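PDB 2RA9: DUF1285 domain-containing protein from Shewanella baltica, which is of unknown function but may take part in signal transduction, and shows a new fold built from repeated structural motifs. Local coordinates for residues G33-L38 / K48-I53. Numbering follows the deposited sequence.
Sequences GDWTYL and KLFASI
Trp35 meets Phe50 and Ala51 with the six-membered half of its indole, which abuts the helix 44-51 near its C-terminal end. The closest approach is from Trp35 CZ3 to Phe50 CB, 3.6 Å, so the tryptophan rests on the root of the phenylalanine side chain and not on its ring; the two side chains pass at a slant, with no stacking. Next to this, Trp35 CH2 lies 3.8 Å from Ala51 N, while Trp35 CZ2 reaches Ala51 CB at 4.0 Å. Three successive rim atoms of the indole are thus spread over two consecutive helix residues, and the small alanine side chain lets the ring come up to the helix backbone. Trp35 holds its CG anti to its own carbonyl carbon (chi1 -67°), and from there the bicyclic ring bridges the 9.7 Å between Trp35 CA and Phe50 CA. Phe50 has the same kind of first torsion (chi1 -66°), which carries its ring away from the indole and into an edge-to-face contact with Phe27. Leu42 and Leu63 also touch the Phe50 side chain, and Ile29 of the adjoining strand touches Trp35. Behind the contact, the strand 35-37 is fixed in its sheet by backbone hydrogen bonds of Trp35 with Leu42 and of Thr36 with Asp28. On the helix side, Leu49 O accepts from Ser52 OG at 2.6 Å as well as from Ser52 N, so one carbonyl is gripped by two donors of the same residue. An alanine in place of Trp35 would remove the entire indole and would probably leave a gap between strand and helix, with Phe50 CB and Ala51 CB each losing the indole as an apolar partner. In this N-terminal domain no hydrogen bond joins the two segments: buried apolar fit, not directional polar pairing, holds them.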
ATOM      1  N   GLY A  33      -7.155  -5.568   0.157  1.00 15.36           N
ATOM      2  CA  GLY A  33      -6.166  -5.192   1.170  1.00 14.67           C
ATOM      3  C   GLY A  33      -6.366  -5.829   2.514  1.00 13.43           C
ATOM      4  O   GLY A  33      -5.688  -5.473   3.468  1.00 14.15           O
ATOM      5  N   ASP A  34      -7.265  -6.798   2.597  1.00 12.81           N
ATOM      6  CA  ASP A  34      -7.535  -7.467   3.852  1.00 14.03           C
ATOM      7  C   ASP A  34      -6.570  -8.624   4.021  1.00 12.08           C
ATOM      8  O   ASP A  34      -6.294  -9.361   3.062  1.00 12.69           O
ATOM      9  CB  ASP A  34      -8.982  -7.927   3.930  1.00 16.32           C
ATOM     10  CG  ASP A  34      -9.956  -6.769   3.952  1.00 20.98           C
ATOM     11  OD1 ASP A  34      -9.594  -5.716   4.496  1.00 21.42           O
ATOM     12  OD2 ASP A  34     -11.080  -6.924   3.410  1.00 26.99           O
ATOM     13  N   TRP A  35      -6.082  -8.823   5.247  1.00 12.04           N
ATOM     14  CA  TRP A  35      -5.077  -9.841   5.532  1.00 11.74           C
ATOM     15  C   TRP A  35      -5.673 -11.074   6.197  1.00 12.64           C
ATOM     16  O   TRP A  35      -6.569 -10.964   7.029  1.00 12.99           O
ATOM     17  CB  TRP A  35      -4.021  -9.284   6.501  1.00 10.66           C
ATOM     18  CG  TRP A  35      -3.145  -8.216   6.039  1.00  9.84           C
ATOM     19  CD1 TRP A  35      -3.493  -7.025   5.414  1.00 10.18           C
ATOM     20  CD2 TRP A  35      -1.737  -8.159   6.203  1.00 10.07           C
ATOM     21  NE1 TRP A  35      -2.391  -6.248   5.203  1.00 10.60           N
ATOM     22  CE2 TRP A  35      -1.293  -6.922   5.664  1.00 10.54           C
ATOM     23  CE3 TRP A  35      -0.779  -9.045   6.734  1.00 11.63           C
ATOM     24  CZ2 TRP A  35       0.051  -6.548   5.655  1.00 10.99           C
ATOM     25  CZ3 TRP A  35       0.542  -8.680   6.706  1.00 10.91           C
ATOM     26  CH2 TRP A  35       0.941  -7.423   6.205  1.00 12.00           C
ATOM     27  N   THR A  36      -5.107 -12.228   5.872  1.00 11.31           N
ATOM     28  CA  THR A  36      -5.295 -13.444   6.682  1.00 11.16           C
ATOM     29  C   THR A  36      -3.963 -14.050   7.061  1.00 11.24           C
ATOM     30  O   THR A  36      -2.957 -13.821   6.390  1.00 11.75           O
ATOM     31  CB  THR A  36      -6.138 -14.507   5.971  1.00 12.72           C
ATOM     32  OG1 THR A  36      -5.503 -14.882   4.760  1.00 14.88           O
ATOM     33  CG2 THR A  36      -7.517 -14.012   5.687  1.00 14.11           C
ATOM     34  N   TYR A  37      -3.991 -14.825   8.140  1.00 11.81           N
ATOM     35  CA  TYR A  37      -2.872 -15.637   8.593  1.00 11.78           C
ATOM     36  C   TYR A  37      -3.439 -17.024   8.825  1.00 11.60           C
ATOM     37  O   TYR A  37      -4.407 -17.179   9.552  1.00 12.61           O
ATOM     38  CB  TYR A  37      -2.299 -15.100   9.880  1.00 12.50           C
ATOM     39  CG  TYR A  37      -1.143 -15.912  10.460  1.00 12.93           C
ATOM     40  CD1 TYR A  37      -0.069 -16.296   9.687  1.00 14.33           C
ATOM     41  CD2 TYR A  37      -1.128 -16.265  11.809  1.00 16.86           C
ATOM     42  CE1 TYR A  37       1.007 -17.027  10.224  1.00 16.14           C
ATOM     43  CE2 TYR A  37      -0.073 -17.003  12.348  1.00 19.45           C
ATOM     44  CZ  TYR A  37       1.002 -17.361  11.557  1.00 19.79           C
ATOM     45  OH  TYR A  37       2.095 -18.086  12.073  1.00 23.80           O
ATOM     46  N   LEU A  38      -2.848 -18.010   8.168  1.00 13.24           N
ATOM     47  CA  LEU A  38      -3.332 -19.405   8.264  1.00 13.36           C
ATOM     48  C   LEU A  38      -4.812 -19.488   7.917  1.00 13.55           C
ATOM     49  O   LEU A  38      -5.541 -20.327   8.444  1.00 17.61           O
ATOM     50  CB  LEU A  38      -3.020 -20.000   9.654  1.00 14.55           C
ATOM     51  CG  LEU A  38      -1.519 -20.227   9.846  1.00 16.12           C
ATOM     52  CD1 LEU A  38      -1.179 -20.486  11.263  1.00 19.22           C
ATOM     53  CD2 LEU A  38      -1.131 -21.400   9.005  1.00 22.37           C
ATOM     54  N   LYS A  48      -1.722  -3.994  10.606  1.00 10.74           N
ATOM     55  CA  LYS A  48      -0.834  -2.817  10.706  1.00 10.45           C
ATOM     56  C   LYS A  48       0.505  -3.195  11.390  1.00 11.36           C
ATOM     57  O   LYS A  48       1.569  -2.791  10.946  1.00 13.53           O
ATOM     58  CB  LYS A  48      -1.558  -1.709  11.484  1.00 10.73           C
ATOM     59  CG  LYS A  48      -0.775  -0.471  11.713  1.00 14.08           C
ATOM     60  CD  LYS A  48      -1.640   0.617  12.325  1.00 15.25           C
ATOM     61  CE  LYS A  48      -0.851   1.895  12.501  1.00 15.60           C
ATOM     62  NZ  LYS A  48      -1.772   3.049  12.759  1.00 21.81           N
ATOM     63  N   LEU A  49       0.444  -4.005  12.441  1.00 11.45           N
ATOM     64  CA  LEU A  49       1.659  -4.520  13.084  1.00 12.24           C
ATOM     65  C   LEU A  49       2.530  -5.263  12.080  1.00 12.80           C
ATOM     66  O   LEU A  49       3.733  -4.994  11.925  1.00 13.94           O
ATOM     67  CB  LEU A  49       1.303  -5.467  14.237  1.00 12.78           C
ATOM     68  CG  LEU A  49       2.430  -5.993  15.099  1.00 12.53           C
ATOM     69  CD1 LEU A  49       2.979  -4.915  16.043  1.00 15.07           C
ATOM     70  CD2 LEU A  49       2.006  -7.200  15.914  1.00 15.96           C
ATOM     71  N   PHE A  50       1.949  -6.207  11.363  1.00 12.29           N
ATOM     72  CA  PHE A  50       2.773  -6.941  10.383  1.00 11.07           C
ATOM     73  C   PHE A  50       3.212  -6.050   9.201  1.00 12.36           C
ATOM     74  O   PHE A  50       4.288  -6.254   8.643  1.00 11.55           O
ATOM     75  CB  PHE A  50       2.058  -8.210   9.890  1.00 11.34           C
ATOM     76  CG  PHE A  50       1.865  -9.246  10.961  1.00 12.57           C
ATOM     77  CD1 PHE A  50       2.933  -9.836  11.572  1.00 15.14           C
ATOM     78  CD2 PHE A  50       0.586  -9.605  11.365  1.00 13.25           C
ATOM     79  CE1 PHE A  50       2.741 -10.779  12.583  1.00 15.96           C
ATOM     80  CE2 PHE A  50       0.389 -10.548  12.393  1.00 16.16           C
ATOM     81  CZ  PHE A  50       1.470 -11.102  12.995  1.00 15.37           C
ATOM     82  N   ALA A  51       2.416  -5.060   8.829  1.00 11.78           N
ATOM     83  CA  ALA A  51       2.765  -4.201   7.679  1.00 10.89           C
ATOM     84  C   ALA A  51       4.047  -3.433   7.979  1.00 12.38           C
ATOM     85  O   ALA A  51       4.783  -3.085   7.066  1.00 12.44           O
ATOM     86  CB  ALA A  51       1.651  -3.232   7.331  1.00 12.99           C
ATOM     87  N   SER A  52       4.315  -3.167   9.250  1.00 12.37           N
ATOM     88  CA  SER A  52       5.507  -2.410   9.659  1.00 13.76           C
ATOM     89  C   SER A  52       6.815  -3.094   9.265  1.00 13.89           C
ATOM     90  O   SER A  52       7.843  -2.441   9.117  1.00 17.96           O
ATOM     91  CB  SER A  52       5.474  -2.129  11.167  1.00 13.56           C
ATOM     92  OG  SER A  52       5.749  -3.308  11.956  1.00 16.00           O
ATOM     93  N   ILE A  53       6.745  -4.403   9.071  1.00 11.11           N
ATOM     94  CA  ILE A  53       7.919  -5.215   8.678  1.00 12.02           C
ATOM     95  C   ILE A  53       7.759  -5.898   7.303  1.00 11.84           C
ATOM     96  O   ILE A  53       8.484  -6.824   6.957  1.00 11.51           O
ATOM     97  CB  ILE A  53       8.228  -6.289   9.758  1.00 12.01           C
ATOM     98  CG1 ILE A  53       7.084  -7.296   9.921  1.00 12.90           C
ATOM     99  CG2 ILE A  53       8.603  -5.622  11.074  1.00 14.23           C
ATOM    100  CD1 ILE A  53       7.485  -8.528  10.721  1.00 12.52           C
TER